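Molybdopterin biosynthesis moeA protein (Pyrococcus horikoshii, PDB 1WU2) probably takes part in molybdenum cofactor biosynthesis, as do related MoeA proteins that help insert molybdenum into molybdopterin. Local coordinates at residues L40-V45 / K176-V181; Y61-E66 / G98-V103; V85-V90 / K102-T107. All coordinates share one frame; numbering follows the deposited sequence.

Contact 1 of 3, residues L40-V45 / K176-V181; sequences LAEDIV and KVPVKV
Leu40 bridges Val179 here, a single beta bridge with CA atoms 4.3 Å apart, which lays the loop leading into strand 44-45 against strand 176-180 where two small antiparallel sheets, 27-31 with 176-180 and 44-45 with 153-155, come together beside helix 163-171. The main bump is the CD2 methyl of Leu40. CB of that residue starts out away from the strand, but CD2 swings back into the hollow between CG2 of Val177 and the carbonyl of Pro178; CD2 to Val177 CG2 is 3.4 Å, a tight fit, and the two side chains cross at about a right angle. Ile44, on strand 44-45, reaches the same Val177 methyl, its CD1 4.0 Å from CG2, so that one valine branch is wedged by two residues. With CG1 of Val177 in the crowded position between N and the carbonyl carbon (chi1 69°), CG2 stands anti to N and is the methyl facing Leu40 and Ile44. Leu169 of helix 163-171 touches both Ile44 and Val177. Glu42 lies across the proline ring, OE2 3.5 Å from Pro178 CG. Ala41 settles beside Val179 and Lys180, whose ammonium has a salt bridge to Glu23 and also donates to a water held by Ala41 O. The backbone bond is nearly straight at 176°, from Ala41 N to Pro178 O at 3.2 Å, with the donor above the carbonyl plane.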
# COMPACT_ATOMS: atom_id res chain seq x y z
N LEU A 40 -13.90 6.08 -3.93
CA LEU A 40 -14.98 6.58 -4.77
C LEU A 40 -16.36 6.28 -4.19
O LEU A 40 -16.65 5.14 -3.83
CB LEU A 40 -14.89 5.98 -6.18
CG LEU A 40 -13.92 6.64 -7.16
CD1 LEU A 40 -13.99 5.90 -8.49
CD2 LEU A 40 -14.25 8.11 -7.35
N ALA A 41 -17.20 7.31 -4.12
CA ALA A 41 -18.57 7.18 -3.60
C ALA A 41 -19.50 6.48 -4.59
O ALA A 41 -20.50 5.89 -4.18
CB ALA A 41 -19.12 8.55 -3.26
N GLU A 42 -19.18 6.58 -5.88
CA GLU A 42 -20.03 6.02 -6.93
C GLU A 42 -19.23 5.63 -8.18
O GLU A 42 -18.05 5.95 -8.30
CB GLU A 42 -21.11 7.05 -7.32
CG GLU A 42 -20.55 8.38 -7.82
CD GLU A 42 -21.64 9.41 -8.10
OE1 GLU A 42 -22.68 9.04 -8.69
OE2 GLU A 42 -21.44 10.59 -7.74
N ASP A 43 -19.90 4.93 -9.09
CA ASP A 43 -19.36 4.67 -10.42
C ASP A 43 -19.09 6.00 -11.13
O ASP A 43 -19.86 6.95 -11.00
CB ASP A 43 -20.35 3.85 -11.26
CG ASP A 43 -20.44 2.39 -10.83
OD1 ASP A 43 -19.56 1.88 -10.11
OD2 ASP A 43 -21.38 1.66 -11.19
N ILE A 44 -17.99 6.05 -11.88
CA ILE A 44 -17.65 7.19 -12.72
C ILE A 44 -17.92 6.79 -14.16
O ILE A 44 -17.32 5.85 -14.67
CB ILE A 44 -16.16 7.57 -12.54
CG1 ILE A 44 -15.85 7.90 -11.07
CG2 ILE A 44 -15.78 8.74 -13.44
CD1 ILE A 44 -16.60 9.10 -10.52
N VAL A 45 -18.86 7.48 -14.80
CA VAL A 45 -19.22 7.23 -16.19
C VAL A 45 -18.71 8.37 -17.06
O VAL A 45 -18.98 9.54 -16.77
CB VAL A 45 -20.75 7.10 -16.36
CG1 VAL A 45 -21.10 6.76 -17.81
CG2 VAL A 45 -21.32 6.06 -15.42
N LYS A 176 -13.19 17.88 -9.49
CA LYS A 176 -13.36 17.41 -8.12
C LYS A 176 -14.23 16.14 -8.11
O LYS A 176 -15.41 16.18 -8.45
CB LYS A 176 -14.00 18.50 -7.26
CG LYS A 176 -13.17 19.77 -7.16
CD LYS A 176 -13.88 20.86 -6.35
CE LYS A 176 -13.81 20.60 -4.85
NZ LYS A 176 -12.80 21.47 -4.17
N VAL A 177 -13.61 15.03 -7.72
CA VAL A 177 -14.24 13.71 -7.77
C VAL A 177 -14.97 13.36 -6.46
O VAL A 177 -14.43 13.57 -5.38
CB VAL A 177 -13.19 12.61 -8.12
CG1 VAL A 177 -12.19 12.38 -6.97
CG2 VAL A 177 -13.87 11.31 -8.51
N PRO A 178 -16.19 12.84 -6.56
CA PRO A 178 -16.94 12.44 -5.36
C PRO A 178 -16.36 11.20 -4.67
O PRO A 178 -16.21 10.16 -5.30
CB PRO A 178 -18.35 12.15 -5.90
CG PRO A 178 -18.17 11.86 -7.35
CD PRO A 178 -16.97 12.63 -7.79
N VAL A 179 -16.02 11.35 -3.40
CA VAL A 179 -15.50 10.26 -2.58
C VAL A 179 -16.23 10.21 -1.24
O VAL A 179 -16.85 11.19 -0.82
CB VAL A 179 -13.98 10.40 -2.32
CG1 VAL A 179 -13.20 10.26 -3.62
CG2 VAL A 179 -13.64 11.73 -1.64
N LYS A 180 -16.16 9.07 -0.56
CA LYS A 180 -16.77 8.93 0.76
C LYS A 180 -16.06 9.81 1.78
O LYS A 180 -14.84 9.99 1.72
CB LYS A 180 -16.72 7.47 1.23
CG LYS A 180 -17.50 6.49 0.37
CD LYS A 180 -18.98 6.51 0.68
CE LYS A 180 -19.67 5.25 0.18
NZ LYS A 180 -21.13 5.27 0.44
N VAL A 181 -16.83 10.38 2.70
CA VAL A 181 -16.29 11.08 3.85
C VAL A 181 -15.59 10.04 4.73
O VAL A 181 -16.11 8.94 4.92
CB VAL A 181 -17.40 11.80 4.65
CG1 VAL A 181 -16.90 12.26 6.02
CG2 VAL A 181 -17.94 12.98 3.86
O HOH W 1 -21.73 6.59 -1.86

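Contact 2 of 3, residues Y61-E66 / G98-V103; sequences YAIRAE and GKAIKV
Tyr61 and Lys102 face each other as a non-hydrogen-bonded antiparallel pair, and next to them Ala62 and Ile101 form the hydrogen-bonded one. Backbone bonds come first: Ala62 N donates to Ile101 O at 3.0 Å, and Ile101 N returns a bond to Ala62 O at 3.2 Å, more bent at 148°. The same Ala62 carbonyl also receives a CA-H contact from Ala100, whose CA lies 3.4 Å from that oxygen. The apolar contacts are carried chiefly by the tyrosine. CB of Tyr61 leaves on the face shared with Lys102, and CG, anti to the carbonyl carbon (chi1 -64°), starts the ring on its way to that lysine. The ring of Tyr61 crosses the lysine chain obliquely, CE1 3.6 Å from Lys102 CB and OH 3.6 Å from CE. The lysine bends only at its last torsion, and its NZ is hydrogen-bonded to Gln119 OE1. A leucine in place of this tyrosine would probably leave CD and CE of Lys102 without the ring and OH they pack on. Farther along, Ile63 sets CG2 against Ala100 CB at 3.7 Å, and Ile129 of strand 128-131 touches both Tyr61 and Ala100. Strand 60-63 also pairs with 115-118, and 99-103 with 77-84, so this is an inner antiparallel pairing of the mixed six-stranded sheet within the MoeA N-terminal region.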
# COMPACT_ATOMS: atom_id res chain seq x y z
N TYR A 61 -2.51 4.74 -46.33
CA TYR A 61 -3.58 5.01 -47.28
C TYR A 61 -4.88 4.38 -46.79
O TYR A 61 -4.95 3.17 -46.56
CB TYR A 61 -3.22 4.44 -48.65
CG TYR A 61 -2.00 5.09 -49.27
CD1 TYR A 61 -2.12 6.28 -49.99
CD2 TYR A 61 -0.74 4.52 -49.14
CE1 TYR A 61 -1.00 6.89 -50.55
CE2 TYR A 61 0.38 5.12 -49.70
CZ TYR A 61 0.24 6.30 -50.41
OH TYR A 61 1.35 6.89 -50.97
N ALA A 62 -5.91 5.20 -46.62
CA ALA A 62 -7.23 4.73 -46.22
C ALA A 62 -7.92 4.04 -47.40
O ALA A 62 -8.28 4.69 -48.37
CB ALA A 62 -8.07 5.88 -45.69
N ILE A 63 -8.08 2.73 -47.30
CA ILE A 63 -8.66 1.92 -48.38
C ILE A 63 -9.90 1.19 -47.90
O ILE A 63 -10.34 1.36 -46.77
CB ILE A 63 -7.61 0.91 -48.90
CG1 ILE A 63 -7.21 -0.08 -47.79
CG2 ILE A 63 -6.38 1.64 -49.42
CD1 ILE A 63 -6.53 -1.33 -48.30
N ARG A 64 -10.46 0.37 -48.79
CA ARG A 64 -11.47 -0.60 -48.42
C ARG A 64 -10.75 -1.92 -48.21
O ARG A 64 -10.03 -2.38 -49.10
CB ARG A 64 -12.52 -0.76 -49.52
CG ARG A 64 -13.05 0.54 -50.10
CD ARG A 64 -14.17 1.14 -49.28
NE ARG A 64 -15.41 0.39 -49.44
CZ ARG A 64 -16.48 0.82 -50.12
NH1 ARG A 64 -16.50 2.00 -50.71
NH2 ARG A 64 -17.56 0.04 -50.19
N ALA A 65 -10.93 -2.53 -47.04
CA ALA A 65 -10.38 -3.85 -46.77
C ALA A 65 -10.91 -4.87 -47.78
O ALA A 65 -10.18 -5.75 -48.22
CB ALA A 65 -10.74 -4.28 -45.35
N GLU A 66 -12.18 -4.71 -48.15
CA GLU A 66 -12.87 -5.62 -49.07
C GLU A 66 -12.18 -5.70 -50.44
O GLU A 66 -12.21 -6.74 -51.09
CB GLU A 66 -14.33 -5.18 -49.26
CG GLU A 66 -15.23 -5.42 -48.05
CD GLU A 66 -15.01 -4.42 -46.92
OE1 GLU A 66 -14.97 -3.20 -47.19
OE2 GLU A 66 -14.88 -4.87 -45.76
N GLY A 98 -11.85 0.68 -55.41
CA GLY A 98 -10.64 0.90 -56.17
C GLY A 98 -9.92 2.20 -55.85
O GLY A 98 -9.09 2.65 -56.64
N LYS A 99 -10.23 2.79 -54.70
CA LYS A 99 -9.70 4.11 -54.34
C LYS A 99 -8.91 4.07 -53.03
O LYS A 99 -8.93 3.07 -52.31
CB LYS A 99 -10.84 5.14 -54.21
CG LYS A 99 -11.78 5.20 -55.41
CD LYS A 99 -11.21 6.05 -56.54
CE LYS A 99 -12.19 6.17 -57.70
NZ LYS A 99 -11.61 5.68 -58.98
N ALA A 100 -8.23 5.17 -52.74
CA ALA A 100 -7.38 5.29 -51.56
C ALA A 100 -7.06 6.76 -51.26
O ALA A 100 -6.95 7.56 -52.18
CB ALA A 100 -6.09 4.50 -51.75
N ILE A 101 -6.91 7.10 -49.98
CA ILE A 101 -6.61 8.47 -49.57
C ILE A 101 -5.46 8.48 -48.58
O ILE A 101 -5.60 8.03 -47.45
CB ILE A 101 -7.87 9.13 -48.94
CG1 ILE A 101 -8.95 9.35 -50.00
CG2 ILE A 101 -7.50 10.47 -48.27
CD1 ILE A 101 -10.28 9.81 -49.45
N LYS A 102 -4.31 9.01 -49.01
CA LYS A 102 -3.16 9.16 -48.13
C LYS A 102 -3.51 9.96 -46.87
O LYS A 102 -4.03 11.07 -46.97
CB LYS A 102 -2.00 9.85 -48.86
CG LYS A 102 -0.65 9.70 -48.16
CD LYS A 102 0.48 10.18 -49.06
CE LYS A 102 1.82 9.58 -48.64
NZ LYS A 102 2.32 10.20 -47.39
N VAL A 103 -3.25 9.37 -45.71
CA VAL A 103 -3.44 10.04 -44.43
C VAL A 103 -2.18 9.95 -43.57
O VAL A 103 -1.25 9.21 -43.88
CB VAL A 103 -4.63 9.44 -43.64
CG1 VAL A 103 -5.94 9.76 -44.33
CG2 VAL A 103 -4.47 7.92 -43.45

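Contact 3 of 3, residues V85-V90 / K102-T107; sequences VPAGNV and KVLTGT
Val85 and Thr107 meet where two loops continue past the neighbouring ends of strands 77-84 and 99-103: the segment 85-90 leaves the first, the segment 102-107 runs off the second, and each folds into a type II beta turn. The contact is partly buried and mostly apolar, with one backbone bond at its start. Val85 N donates to Lys102 O at 3.1 Å, nearly straight at 171°, carrying the parallel pairing of the two strands one step beyond the end of strand 77-84. From there the side chains take over. Val85 sends its branches two ways: CG1, anti to the backbone N (chi1 -177°), meets Thr107 CG2 at 3.9 Å, while CG2 lies by Val103 CG1 at 4.3 Å. The valine and threonine side chains slide past each other in opposite directions. The threonine methyl also touches the backbone of the opposing turn, with CG2 3.6 Å from Asn89 O. On the more open side, Leu104 puts CD1 over Ala87, 3.8 Å from CA and close to CB as well.

Each turn is closed by its own backbone bond, Asn89 N to Pro86 O in one and Thr107 N to Leu104 O in the other. Gly106 takes the third place of its turn with a positive phi (99°), where a CB would run into the carbonyl O of Thr105. Thr107 OG1 donates to Leu104 O as well, at 2.9 Å, and this hydroxyl and the threonine N come to that oxygen from the same face of its plane. Thr107 is thus divided by chemistry: the hydroxyl, and the backbone N with it, are bonded to Leu104 O, and the hydroxyl bond would restrain rotation about chi1 and keep CG2 turned to Val85 and Asn89 O.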
# COMPACT_ATOMS: atom_id res chain seq x y z
N VAL A 85 -4.32 14.08 -47.52
CA VAL A 85 -4.79 14.98 -46.47
C VAL A 85 -3.58 15.56 -45.74
O VAL A 85 -2.79 14.80 -45.17
CB VAL A 85 -5.69 14.23 -45.45
CG1 VAL A 85 -6.23 15.18 -44.39
CG2 VAL A 85 -6.84 13.52 -46.16
N PRO A 86 -3.41 16.88 -45.75
CA PRO A 86 -2.32 17.53 -45.01
C PRO A 86 -2.44 17.31 -43.50
O PRO A 86 -3.46 16.80 -43.03
CB PRO A 86 -2.48 19.02 -45.34
CG PRO A 86 -3.34 19.07 -46.55
CD PRO A 86 -4.23 17.87 -46.48
N ALA A 87 -1.40 17.68 -42.75
CA ALA A 87 -1.37 17.46 -41.31
C ALA A 87 -2.47 18.23 -40.58
O ALA A 87 -2.68 19.42 -40.82
CB ALA A 87 0.00 17.84 -40.75
N GLY A 88 -3.19 17.54 -39.69
CA GLY A 88 -4.25 18.14 -38.90
C GLY A 88 -5.51 18.52 -39.67
O GLY A 88 -6.34 19.28 -39.17
N ASN A 89 -5.66 17.99 -40.88
CA ASN A 89 -6.82 18.28 -41.73
C ASN A 89 -7.76 17.07 -41.78
O ASN A 89 -7.47 16.03 -41.20
CB ASN A 89 -6.36 18.64 -43.15
CG ASN A 89 -6.17 20.14 -43.35
OD1 ASN A 89 -6.49 20.68 -44.41
ND2 ASN A 89 -5.65 20.82 -42.33
N VAL A 90 -8.88 17.25 -42.47
CA VAL A 90 -9.84 16.17 -42.73
C VAL A 90 -9.97 15.98 -44.24
O VAL A 90 -9.84 16.93 -45.01
CB VAL A 90 -11.22 16.49 -42.12
CG1 VAL A 90 -12.21 15.36 -42.37
CG2 VAL A 90 -11.10 16.76 -40.62
N LYS A 102 -4.31 9.01 -49.01
CA LYS A 102 -3.16 9.16 -48.13
C LYS A 102 -3.51 9.96 -46.87
O LYS A 102 -4.03 11.07 -46.97
CB LYS A 102 -2.00 9.85 -48.86
CG LYS A 102 -0.65 9.70 -48.16
CD LYS A 102 0.48 10.18 -49.06
CE LYS A 102 1.82 9.58 -48.64
NZ LYS A 102 2.32 10.20 -47.39
N VAL A 103 -3.25 9.37 -45.71
CA VAL A 103 -3.44 10.04 -44.43
C VAL A 103 -2.18 9.95 -43.57
O VAL A 103 -1.25 9.21 -43.88
CB VAL A 103 -4.63 9.44 -43.64
CG1 VAL A 103 -5.94 9.76 -44.33
CG2 VAL A 103 -4.47 7.92 -43.45
N LEU A 104 -2.15 10.74 -42.51
CA LEU A 104 -1.11 10.64 -41.48
C LEU A 104 -1.72 10.06 -40.21
O LEU A 104 -2.94 9.94 -40.11
CB LEU A 104 -0.51 12.02 -41.19
CG LEU A 104 0.27 12.65 -42.35
CD1 LEU A 104 0.42 14.16 -42.14
CD2 LEU A 104 1.64 12.00 -42.50
N THR A 105 -0.87 9.70 -39.26
CA THR A 105 -1.32 9.20 -37.96
C THR A 105 -2.09 10.30 -37.24
O THR A 105 -1.64 11.44 -37.20
CB THR A 105 -0.12 8.76 -37.10
OG1 THR A 105 0.65 7.77 -37.78
CG2 THR A 105 -0.58 8.06 -35.82
N GLY A 106 -3.25 9.95 -36.68
CA GLY A 106 -4.12 10.91 -36.03
C GLY A 106 -5.26 11.39 -36.90
O GLY A 106 -6.29 11.84 -36.39
N THR A 107 -5.10 11.31 -38.22
CA THR A 107 -6.10 11.81 -39.16
C THR A 107 -7.37 10.97 -39.10
O THR A 107 -7.31 9.74 -39.02
CB THR A 107 -5.55 11.79 -40.60
OG1 THR A 107 -4.29 12.46 -40.66
CG2 THR A 107 -6.44 12.59 -41.54

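From the N terminus, the chain first passes 40-45, the opening half of contact 1, then runs out to the distant mixed sheet. There strand 60-63 waits for 98-103 to close contact 2, and 85-90, reached in between, meets 102-107 to close contact 3. The two loops start apart and end on the same stretch of chain, sharing Lys102 and Val103; they touch where Ile101 CG2 meets Val85 CG2 at 3.8 Å. Much later 176-181 returns to close contact 1, so both other loops nest inside it. Contact 1 joins the loop before strand 44-45 to strand 176-180, its centre about 44 Å from that of contact 2 and 38 Å from that of contact 3.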